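Local coordinates for CCMAN5 (Cellulosimicrobium cellulans, PDB 2XSG), which is a family GH92 alpha-mannosidase that hydrolyses alpha-mannosides and enables mannose-6-phosphate modification of yeast-produced human lysosomal enzymes, at residues Tyr542-Ala547 with Glu555-His560; Leu597-Gly602 with Gly732-Asp737. All coordinates share one frame; numbering follows the deposited sequence.

Interaction 1: Tyr542-Ala547 with Glu555-His560; sequences YHWYDA and EAMGGH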
loop_
_atom_site.group_PDB
_atom_site.type_symbol
_atom_site.label_atom_id
_atom_site.label_comp_id
_atom_site.label_asym_id
_atom_site.label_seq_id
_atom_site.Cartn_x
_atom_site.Cartn_y
_atom_site.Cartn_z
ATOM N N TYR A 542 -12.949 1.454 -16.540
ATOM C CA TYR A 542 -12.024 0.600 -17.281
ATOM C C TYR A 542 -11.723 1.081 -18.699
ATOM O O TYR A 542 -10.697 0.695 -19.270
ATOM C CB TYR A 542 -12.548 -0.830 -17.334
ATOM C CG TYR A 542 -12.166 -1.685 -16.165
ATOM C CD1 TYR A 542 -12.922 -1.697 -14.989
ATOM C CD2 TYR A 542 -11.060 -2.513 -16.241
ATOM C CE1 TYR A 542 -12.563 -2.515 -13.910
ATOM C CE2 TYR A 542 -10.693 -3.326 -15.177
ATOM C CZ TYR A 542 -11.449 -3.328 -14.025
ATOM O OH TYR A 542 -11.040 -4.154 -13.008
ATOM N N HIS A 543 -12.590 1.910 -19.281
ATOM C CA HIS A 543 -12.340 2.462 -20.622
ATOM C C HIS A 543 -10.908 3.010 -20.827
ATOM O O HIS A 543 -10.286 2.791 -21.889
ATOM C CB HIS A 543 -13.369 3.533 -21.009
ATOM C CG HIS A 543 -13.148 4.091 -22.385
ATOM N ND1 HIS A 543 -12.675 5.365 -22.605
ATOM C CD2 HIS A 543 -13.266 3.520 -23.608
ATOM C CE1 HIS A 543 -12.538 5.570 -23.904
ATOM N NE2 HIS A 543 -12.885 4.461 -24.535
ATOM N N TRP A 544 -10.406 3.700 -19.801
ATOM C CA TRP A 544 -9.139 4.430 -19.833
ATOM C C TRP A 544 -7.936 3.552 -19.449
ATOM O O TRP A 544 -6.821 4.060 -19.323
ATOM C CB TRP A 544 -9.205 5.667 -18.904
ATOM C CG TRP A 544 -10.462 6.482 -19.081
ATOM C CD1 TRP A 544 -11.568 6.475 -18.279
ATOM C CD2 TRP A 544 -10.737 7.417 -20.139
ATOM N NE1 TRP A 544 -12.520 7.351 -18.774
ATOM C CE2 TRP A 544 -12.038 7.931 -19.918
ATOM C CE3 TRP A 544 -10.012 7.862 -21.260
ATOM C CZ2 TRP A 544 -12.628 8.870 -20.771
ATOM C CZ3 TRP A 544 -10.604 8.783 -22.114
ATOM C CH2 TRP A 544 -11.905 9.271 -21.865
ATOM N N TYR A 545 -8.157 2.247 -19.269
ATOM C CA TYR A 545 -7.136 1.377 -18.671
ATOM C C TYR A 545 -5.808 1.328 -19.415
ATOM O O TYR A 545 -4.726 1.309 -18.790
ATOM C CB TYR A 545 -7.660 -0.049 -18.456
ATOM C CG TYR A 545 -6.860 -0.844 -17.446
ATOM C CD1 TYR A 545 -5.752 -1.606 -17.837
ATOM C CD2 TYR A 545 -7.211 -0.844 -16.097
ATOM C CE1 TYR A 545 -5.018 -2.346 -16.904
ATOM C CE2 TYR A 545 -6.482 -1.589 -15.154
ATOM C CZ TYR A 545 -5.392 -2.322 -15.562
ATOM O OH TYR A 545 -4.684 -3.043 -14.623
ATOM N N ASP A 546 -5.878 1.313 -20.744
ATOM C CA ASP A 546 -4.675 1.117 -21.532
ATOM C C ASP A 546 -3.912 2.428 -21.665
ATOM O O ASP A 546 -3.828 3.038 -22.739
ATOM C CB ASP A 546 -5.009 0.402 -22.858
ATOM C CG ASP A 546 -5.377 -1.058 -22.633
ATOM O OD1 ASP A 546 -4.964 -1.609 -21.581
ATOM O OD2 ASP A 546 -6.066 -1.653 -23.480
ATOM N N ALA A 547 -3.386 2.863 -20.513
ATOM C CA ALA A 547 -2.836 4.196 -20.348
ATOM C C ALA A 547 -1.504 4.429 -21.068
ATOM O O ALA A 547 -0.985 5.552 -21.060
ATOM C CB ALA A 547 -2.717 4.546 -18.854
ATOM N N GLU A 555 -8.287 8.135 -30.891
ATOM C CA GLU A 555 -8.732 7.709 -32.235
ATOM C C GLU A 555 -9.851 6.662 -32.217
ATOM O O GLU A 555 -10.845 6.808 -32.923
ATOM C CB GLU A 555 -7.548 7.222 -33.092
ATOM C CG GLU A 555 -7.973 6.394 -34.329
ATOM C CD GLU A 555 -6.975 6.440 -35.513
ATOM O OE1 GLU A 555 -6.049 7.280 -35.497
ATOM O OE2 GLU A 555 -7.133 5.635 -36.472
ATOM N N ALA A 556 -9.702 5.621 -31.405
ATOM C CA ALA A 556 -10.721 4.578 -31.342
ATOM C C ALA A 556 -12.049 5.110 -30.802
ATOM O O ALA A 556 -13.106 4.573 -31.126
ATOM C CB ALA A 556 -10.229 3.388 -30.506
ATOM N N MET A 557 -11.972 6.162 -29.979
ATOM C CA MET A 557 -13.130 6.834 -29.398
ATOM C C MET A 557 -13.896 7.666 -30.425
ATOM O O MET A 557 -15.048 8.056 -30.184
ATOM C CB MET A 557 -12.692 7.765 -28.257
ATOM C CG MET A 557 -12.301 7.070 -26.952
ATOM S SD MET A 557 -11.998 8.263 -25.623
ATOM C CE MET A 557 -13.672 8.711 -25.131
ATOM N N GLY A 558 -13.248 7.964 -31.547
ATOM C CA GLY A 558 -13.864 8.745 -32.617
ATOM C C GLY A 558 -13.252 10.132 -32.746
ATOM O O GLY A 558 -13.897 11.062 -33.251
ATOM N N GLY A 559 -12.012 10.283 -32.275
ATOM C CA GLY A 559 -11.264 11.522 -32.486
ATOM C C GLY A 559 -11.220 12.448 -31.283
ATOM O O GLY A 559 -11.765 12.139 -30.228
ATOM N N HIS A 560 -10.567 13.590 -31.462
ATOM C CA HIS A 560 -10.253 14.478 -30.366
ATOM C C HIS A 560 -11.490 15.037 -29.670
ATOM O O HIS A 560 -11.594 14.996 -28.442
ATOM C CB HIS A 560 -9.354 15.614 -30.848
ATOM C CG HIS A 560 -8.933 16.541 -29.755
ATOM N ND1 HIS A 560 -7.722 16.422 -29.099
ATOM C CD2 HIS A 560 -9.558 17.612 -29.206
ATOM C CE1 HIS A 560 -7.623 17.379 -28.191
ATOM N NE2 HIS A 560 -8.726 18.111 -28.234
#
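M557 meets two aromatic side chains at once, H543 and W544, a compact example of how one thioether can serve two rings in different ways. SD of M557 approaches the H543 imidazole at its edge, 84° off the ring normal, with a close 3.2 Å between SD and CE1 of H543. CG of M557 lies at the same rim, 3.4 Å from H543 CE1. Toward W544 the approach is oblique instead: SD of M557 lies 4.7 Å from the centroid of the six-membered ring and 53° off its normal.

The apolar contact falls to the methyl group. M557 runs extended as far as SD and then bends (chi3 78°), which brings CE to 3.8 Å from CH2 of W544. The two side chains cross at about a right angle.

The two rings are themselves in touch. The imidazole of H543 presents its edge to one face of W544, with ND1 3.6 Å above the indole plane and over its centre. With CG of H543 anti to the backbone N, the imidazole extends from its backbone to the methionine.

Backbone turns set both sides. A type I turn from Y542 to Y545, closed by Y545 N to Y542 O at 3.0 Å, places H543 and W544 at its two central positions. On the other segment, M557 comes just before G558, the first residue to leave helical angles, whose positive phi belongs to a Schellman motif, while G559 takes the N-cap of the next helix. Strand 508-512 backs the contact, bonding to the M557 backbone through G510 and packing on H543 through L511 and L512. The result is a buried Met-aromatic contact joining an interhelical loop to a helix C-terminus within the catalytic domain, which in GH92 enzymes is an (alpha/alpha)6 barrel.

Interaction 2: Leu597-Gly602 with Gly732-Asp737; sequences LFNYTG and GNTWVD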
loop_
_atom_site.group_PDB
_atom_site.type_symbol
_atom_site.label_atom_id
_atom_site.label_comp_id
_atom_site.label_asym_id
_atom_site.label_seq_id
_atom_site.Cartn_x
_atom_site.Cartn_y
_atom_site.Cartn_z
ATOM N N LEU A 597 -6.405 13.049 -17.154
ATOM C CA LEU A 597 -6.548 12.859 -18.606
ATOM C C LEU A 597 -7.033 14.085 -19.377
ATOM O O LEU A 597 -6.982 14.114 -20.610
ATOM C CB LEU A 597 -7.396 11.625 -18.924
ATOM C CG LEU A 597 -6.885 10.341 -18.253
ATOM C CD1 LEU A 597 -7.726 9.140 -18.664
ATOM C CD2 LEU A 597 -5.410 10.102 -18.559
ATOM N N PHE A 598 -7.503 15.097 -18.655
ATOM C CA PHE A 598 -7.879 16.356 -19.284
ATOM C C PHE A 598 -6.696 17.039 -19.971
ATOM O O PHE A 598 -6.897 17.786 -20.936
ATOM C CB PHE A 598 -8.558 17.292 -18.280
ATOM C CG PHE A 598 -9.923 16.843 -17.858
ATOM C CD1 PHE A 598 -10.131 16.324 -16.574
ATOM C CD2 PHE A 598 -11.007 16.944 -18.730
ATOM C CE1 PHE A 598 -11.409 15.935 -16.151
ATOM C CE2 PHE A 598 -12.287 16.555 -18.323
ATOM C CZ PHE A 598 -12.485 16.040 -17.025
ATOM N N ASN A 599 -5.476 16.765 -19.486
ATOM C CA ASN A 599 -4.240 17.209 -20.135
ATOM C C ASN A 599 -4.144 16.673 -21.568
ATOM O O ASN A 599 -3.551 17.299 -22.437
ATOM C CB ASN A 599 -3.010 16.706 -19.364
ATOM C CG ASN A 599 -2.766 17.446 -18.061
ATOM O OD1 ASN A 599 -3.473 18.391 -17.713
ATOM N ND2 ASN A 599 -1.750 17.002 -17.321
ATOM N N TYR A 600 -4.723 15.502 -21.797
ATOM C CA TYR A 600 -4.682 14.854 -23.107
ATOM C C TYR A 600 -5.775 15.342 -24.031
ATOM O O TYR A 600 -5.660 15.192 -25.245
ATOM C CB TYR A 600 -4.814 13.340 -22.969
ATOM C CG TYR A 600 -3.645 12.641 -22.294
ATOM C CD1 TYR A 600 -3.514 12.643 -20.896
ATOM C CD2 TYR A 600 -2.693 11.946 -23.042
ATOM C CE1 TYR A 600 -2.459 11.980 -20.266
ATOM C CE2 TYR A 600 -1.624 11.264 -22.405
ATOM C CZ TYR A 600 -1.532 11.286 -21.014
ATOM O OH TYR A 600 -0.496 10.652 -20.363
ATOM N N THR A 601 -6.840 15.913 -23.469
ATOM C CA THR A 601 -7.931 16.436 -24.288
ATOM C C THR A 601 -7.848 17.937 -24.479
ATOM O O THR A 601 -8.842 18.558 -24.860
ATOM C CB THR A 601 -9.326 16.134 -23.689
ATOM O OG1 THR A 601 -9.402 16.663 -22.355
ATOM C CG2 THR A 601 -9.613 14.631 -23.697
ATOM N N GLY A 602 -6.677 18.510 -24.203
ATOM C CA GLY A 602 -6.426 19.949 -24.388
ATOM C C GLY A 602 -7.094 20.821 -23.343
ATOM O O GLY A 602 -7.326 22.018 -23.559
ATOM N N GLY A 732 5.867 24.966 -21.383
ATOM C CA GLY A 732 4.472 24.860 -21.794
ATOM C C GLY A 732 3.945 23.451 -21.989
ATOM O O GLY A 732 2.900 23.271 -22.618
ATOM N N ASN A 733 4.668 22.453 -21.481
ATOM C CA ASN A 733 4.208 21.066 -21.548
ATOM C C ASN A 733 3.503 20.693 -20.255
ATOM O O ASN A 733 3.843 21.215 -19.197
ATOM C CB ASN A 733 5.368 20.093 -21.822
ATOM C CG ASN A 733 5.981 20.272 -23.205
ATOM O OD1 ASN A 733 5.425 20.931 -24.079
ATOM N ND2 ASN A 733 7.139 19.682 -23.397
ATOM N N THR A 734 2.532 19.792 -20.349
ATOM C CA THR A 734 1.739 19.355 -19.202
ATOM C C THR A 734 2.211 17.980 -18.677
ATOM O O THR A 734 1.496 17.297 -17.941
ATOM C CB THR A 734 0.233 19.372 -19.532
ATOM O OG1 THR A 734 0.010 18.753 -20.808
ATOM C CG2 THR A 734 -0.295 20.834 -19.569
ATOM N N TRP A 735 3.431 17.611 -19.071
ATOM C CA TRP A 735 4.118 16.407 -18.600
ATOM C C TRP A 735 5.608 16.712 -18.466
ATOM O O TRP A 735 6.147 17.569 -19.182
ATOM C CB TRP A 735 3.917 15.243 -19.582
ATOM C CG TRP A 735 4.457 15.507 -20.974
ATOM C CD1 TRP A 735 3.775 16.058 -22.029
ATOM C CD2 TRP A 735 5.790 15.239 -21.454
ATOM N NE1 TRP A 735 4.596 16.146 -23.131
ATOM C CE2 TRP A 735 5.838 15.659 -22.806
ATOM C CE3 TRP A 735 6.948 14.694 -20.872
ATOM C CZ2 TRP A 735 7.000 15.536 -23.596
ATOM C CZ3 TRP A 735 8.101 14.568 -21.653
ATOM C CH2 TRP A 735 8.118 15.001 -23.000
ATOM N N VAL A 736 6.275 16.024 -17.547
ATOM C CA VAL A 736 7.722 16.130 -17.432
ATOM C C VAL A 736 8.350 14.734 -17.390
ATOM O O VAL A 736 7.716 13.764 -16.933
ATOM C CB VAL A 736 8.187 16.952 -16.184
ATOM C CG1 VAL A 736 7.285 18.159 -15.929
ATOM C CG2 VAL A 736 8.209 16.080 -14.963
ATOM N N ASP A 737 9.595 14.638 -17.852
ATOM C CA ASP A 737 10.313 13.373 -17.810
ATOM C C ASP A 737 10.909 13.122 -16.440
ATOM O O ASP A 737 11.330 14.066 -15.750
ATOM C CB ASP A 737 11.407 13.311 -18.860
ATOM C CG ASP A 737 11.743 11.880 -19.244
ATOM O OD1 ASP A 737 12.826 11.391 -18.816
ATOM O OD2 ASP A 737 10.889 11.246 -19.927
#
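N599 and T734 bury nearly equal areas, 54 and 50 Å², and carry this contact by themselves. Their case illustrates how a polar side chain may pack against a neighbour while spending its hydrogen bonds on others. The amide of N599 comes up to the T734 side chain obliquely: its ND2 lies 3.8 Å from CB of T734, and its CG lies 3.9 Å from the same atom. Next to these, OG1 of T734 sits 3.9 Å from CB of N599. The hydroxyl reaches that spot because chi1 of T734 (46°) sets OG1 between the backbone N and the carbonyl carbon, while CG2 turns to the side of the backbone N.

The carbonyl of T734 is also near, 3.3 Å from ND2 of N599, but the angle is too poor for a hydrogen bond. ND2 instead bonds to OE1 of Q688 and to the backbone O of V689, and two such acceptors can fix the rotation of the amide. V689 also pairs with the T734 backbone, so the asparagine touches the residue just before strand 735-737 and bonds to the neighbouring strand 686-689.

P604, at the start of helix 604-616, packs on both N599 and T734 and draws the helix into the contact. The backbone N of T734 is held by OG1 of T762. Within the catalytic region, the contact ties a turn of helical conformation, 597-600, to the start of strand 735-737, an outer strand of a three-stranded antiparallel sheet that includes strand 686-689: a loop-to-sheet junction anchored by a buried asparagine side chain that bonds to the sheet.

Both contacts are buried, and their centres lie 16 Å apart on the same side of the chain's centre. Interaction 1 is local in sequence and rests on sulfur and aromatic rings, whereas interaction 2 brings together segments 130 residues apart and sets an amide beside a hydroxyl-bearing side chain. The first joins a loop to a helix end, the second a loop to a sheet. They also meet physically: W544 CE3 packs 3.7 Å from L597 CD1, and H560 NE2 comes within 3.4 Å of T601 O. Segment 597-602 is therefore the common neighbour, resting on both segments of interaction 1 while reaching T734, just before strand 735-737, through N599.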